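Local coordinates for protein hellethionin-D (Helleborus purpurascens, PDB 3SZS) that is a small secreted plant-defence toxin of the thionin family, thought to harm animal cells at the level of the cell membrane, at residues K1-R5 with C30-T36. Sequence-based numbering, arbitrary orientation.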
ATOM      1  N   LYS A   1       1.935  -1.671   7.388  1.00 62.44           N
ATOM      2  CA  LYS A   1       0.652  -2.347   7.757  1.00 68.18           C
ATOM      3  C   LYS A   1      -0.369  -2.074   6.654  1.00 65.68           C
ATOM      4  O   LYS A   1      -1.482  -1.594   6.903  1.00 66.78           O
ATOM      5  CB  LYS A   1       0.161  -1.817   9.095  1.00 71.39           C
ATOM      6  CG  LYS A   1       1.190  -1.897  10.212  1.00 74.89           C
ATOM      7  CD  LYS A   1       0.525  -1.799  11.591  1.00 82.33           C
ATOM      8  CE  LYS A   1       1.495  -2.123  12.727  1.00 88.15           C
ATOM      9  NZ  LYS A   1       2.195  -3.423  12.525  1.00 92.67           N
ATOM     10  N   SER A   2       0.035  -2.403   5.430  1.00 62.45           N
ATOM     11  CA  SER A   2      -0.569  -1.845   4.221  1.00 58.83           C
ATOM     12  C   SER A   2      -1.869  -2.518   3.796  1.00 64.43           C
ATOM     13  O   SER A   2      -2.087  -3.697   4.065  1.00 70.48           O
ATOM     14  CB  SER A   2       0.439  -1.910   3.067  1.00 54.62           C
ATOM     15  OG  SER A   2       0.950  -3.223   2.905  1.00 57.47           O
ATOM     16  N   CYS A   3      -2.709  -1.745   3.106  1.00 62.69           N
ATOM     17  CA  CYS A   3      -3.997  -2.205   2.597  1.00 68.65           C
ATOM     18  C   CYS A   3      -4.295  -1.535   1.259  1.00 65.97           C
ATOM     19  O   CYS A   3      -4.360  -0.305   1.191  1.00 61.13           O
ATOM     20  CB  CYS A   3      -5.094  -1.845   3.591  1.00 72.26           C
ATOM     21  SG  CYS A   3      -4.960  -2.728   5.142  1.00 78.52           S
ATOM     22  N   CYS A   4      -4.484  -2.334   0.207  1.00 69.57           N
ATOM     23  CA  CYS A   4      -4.725  -1.807  -1.146  1.00 68.54           C
ATOM     24  C   CYS A   4      -6.062  -2.270  -1.720  1.00 77.29           C
ATOM     25  O   CYS A   4      -6.601  -3.307  -1.329  1.00 84.05           O
ATOM     26  CB  CYS A   4      -3.600  -2.221  -2.097  1.00 65.77           C
ATOM     27  SG  CYS A   4      -1.973  -1.579  -1.665  1.00 56.21           S
ATOM     28  N   ARG A   5      -6.568  -1.498  -2.677  1.00 77.67           N
ATOM     29  CA  ARG A   5      -7.916  -1.692  -3.213  1.00 86.35           C
ATOM     30  C   ARG A   5      -8.039  -2.874  -4.200  1.00 93.16           C
ATOM     31  O   ARG A   5      -9.112  -3.453  -4.334  1.00102.31           O
ATOM     32  CB  ARG A   5      -8.415  -0.382  -3.846  1.00 85.18           C
ATOM     33  CG  ARG A   5      -7.733  -0.035  -5.159  1.00 84.60           C
ATOM     34  CD  ARG A   5      -7.442   1.462  -5.338  1.00 81.40           C
ATOM     35  NE  ARG A   5      -6.491   1.651  -6.442  1.00 81.11           N
ATOM     36  CZ  ARG A   5      -6.800   1.507  -7.738  1.00 86.97           C
ATOM     37  NH1 ARG A   5      -8.033   1.181  -8.132  1.00 96.20           N
ATOM     38  NH2 ARG A   5      -5.864   1.692  -8.654  1.00 84.15           N
ATOM     39  N   CYS A  30       0.002   4.532  -5.089  1.00 34.30           N
ATOM     40  CA  CYS A  30      -0.691   3.286  -5.446  1.00 38.93           C
ATOM     41  C   CYS A  30      -2.141   3.217  -4.975  1.00 43.15           C
ATOM     42  O   CYS A  30      -2.778   2.163  -5.074  1.00 48.65           O
ATOM     43  CB  CYS A  30       0.114   2.103  -4.891  1.00 37.97           C
ATOM     44  SG  CYS A  30       1.813   2.074  -5.531  1.00 32.71           S
ATOM     45  N   ASP A  31      -2.678   4.342  -4.504  1.00 42.52           N
ATOM     46  CA  ASP A  31      -4.010   4.371  -3.900  1.00 46.15           C
ATOM     47  C   ASP A  31      -4.121   3.259  -2.821  1.00 47.15           C
ATOM     48  O   ASP A  31      -4.946   2.356  -2.928  1.00 51.69           O
ATOM     49  CB  ASP A  31      -5.103   4.226  -4.988  1.00 53.23           C
ATOM     50  CG  ASP A  31      -5.416   5.542  -5.738  1.00 54.75           C
ATOM     51  OD1 ASP A  31      -4.908   6.618  -5.363  1.00 53.32           O
ATOM     52  OD2 ASP A  31      -6.211   5.498  -6.707  1.00 63.60           O
ATOM     53  N   CYS A  32      -3.243   3.303  -1.814  1.00 42.59           N
ATOM     54  CA  CYS A  32      -3.327   2.369  -0.665  1.00 44.65           C
ATOM     55  C   CYS A  32      -3.305   3.122   0.665  1.00 41.38           C
ATOM     56  O   CYS A  32      -2.997   4.319   0.709  1.00 37.50           O
ATOM     57  CB  CYS A  32      -2.192   1.333  -0.680  1.00 44.04           C
ATOM     58  SG  CYS A  32      -2.039   0.392  -2.217  1.00 50.10           S
ATOM     59  N   ILE A  33      -3.621   2.398   1.743  1.00 43.82           N
ATOM     60  CA  ILE A  33      -3.729   2.975   3.088  1.00 42.21           C
ATOM     61  C   ILE A  33      -3.015   2.116   4.131  1.00 43.31           C
ATOM     62  O   ILE A  33      -2.657   0.969   3.861  1.00 45.64           O
ATOM     63  CB  ILE A  33      -5.216   3.173   3.511  1.00 46.43           C
ATOM     64  CG1 ILE A  33      -5.982   1.834   3.542  1.00 53.54           C
ATOM     65  CG2 ILE A  33      -5.898   4.157   2.573  1.00 46.03           C
ATOM     66  CD1 ILE A  33      -7.444   1.960   3.971  1.00 59.38           C
ATOM     67  N   HIS A  34      -2.818   2.681   5.321  1.00 41.91           N
ATOM     68  CA  HIS A  34      -2.144   1.989   6.416  1.00 44.19           C
ATOM     69  C   HIS A  34      -2.978   2.013   7.673  1.00 48.63           C
ATOM     70  O   HIS A  34      -3.435   3.079   8.098  1.00 46.35           O
ATOM     71  CB  HIS A  34      -0.782   2.614   6.699  1.00 39.94           C
ATOM     72  CG  HIS A  34       0.205   2.383   5.606  1.00 36.78           C
ATOM     73  ND1 HIS A  34       0.390   3.275   4.572  1.00 32.19           N
ATOM     74  CD2 HIS A  34       1.033   1.338   5.360  1.00 38.18           C
ATOM     75  CE1 HIS A  34       1.294   2.789   3.737  1.00 31.78           C
ATOM     76  NE2 HIS A  34       1.701   1.618   4.195  1.00 33.94           N
ATOM     77  N   VAL A  35      -3.143   0.828   8.266  1.00 55.19           N
ATOM     78  CA  VAL A  35      -3.966   0.615   9.456  1.00 61.68           C
ATOM     79  C   VAL A  35      -3.135  -0.001  10.583  1.00 66.35           C
ATOM     80  O   VAL A  35      -2.145  -0.675  10.321  1.00 66.42           O
ATOM     81  CB  VAL A  35      -5.153  -0.333   9.154  1.00 68.41           C
ATOM     82  CG1 VAL A  35      -6.058   0.266   8.091  1.00 65.75           C
ATOM     83  CG2 VAL A  35      -4.654  -1.706   8.712  1.00 72.38           C
ATOM     84  N   THR A  36      -3.544   0.225  11.829  1.00 71.23           N
ATOM     85  CA  THR A  36      -2.880  -0.362  13.001  1.00 77.69           C
ATOM     86  C   THR A  36      -3.622  -1.610  13.516  1.00 88.47           C
ATOM     87  O   THR A  36      -3.447  -2.015  14.666  1.00 95.57           O
ATOM     88  CB  THR A  36      -2.755   0.669  14.147  1.00 77.53           C
ATOM     89  OG1 THR A  36      -4.061   1.068  14.585  1.00 79.90           O
ATOM     90  CG2 THR A  36      -1.981   1.899  13.685  1.00 69.01           C
TER
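Cys4 and Cys32 are joined by a disulfide, SG to SG 2.0 Å, that crosses directly between the two strands. Both CB atoms point to the same face of the sheet, and chi1 of -63° and -54° swings each SG toward its partner; short and apolar, the bridge lies against helix 7-18, where Tyr13 packs on both cysteines. Cys3 points to the other face: its CB lies 3.8 Å from CG1 of Ile33, its SG 3.7 Å from CG2 of Val35, and the sulfur continues covalently to Cys40. Beta-branched Ile33 and Val35 suit this extended backbone and line the Cys3 side chain.

Between the faces runs the antiparallel ladder. Cys3 and Ile33 form a hydrogen-bonded pair, with Cys3 N giving a bent bond to Ile33 O (2.8 Å) and Ile33 N a straighter one to Cys3 O (2.9 Å). Beyond the paired strands Val35 N gives a nearly straight hydrogen bond to Lys1 O (3.2 Å). His34 NE2 lies 3.9 Å from Ser2 CB; it hydrogen-bonds to Tyr13 OH, and Ser2 OG to Arg10 NH1.

At the exposed edge, which suits charged chains, Arg5 NE and Asp31 OD2 make a long salt bridge of 3.9 Å; the planes are 72° apart and no N-H points at the oxygen. A small antiparallel two-stranded sheet packed against a helical pair and held by disulfides is the thionin fold.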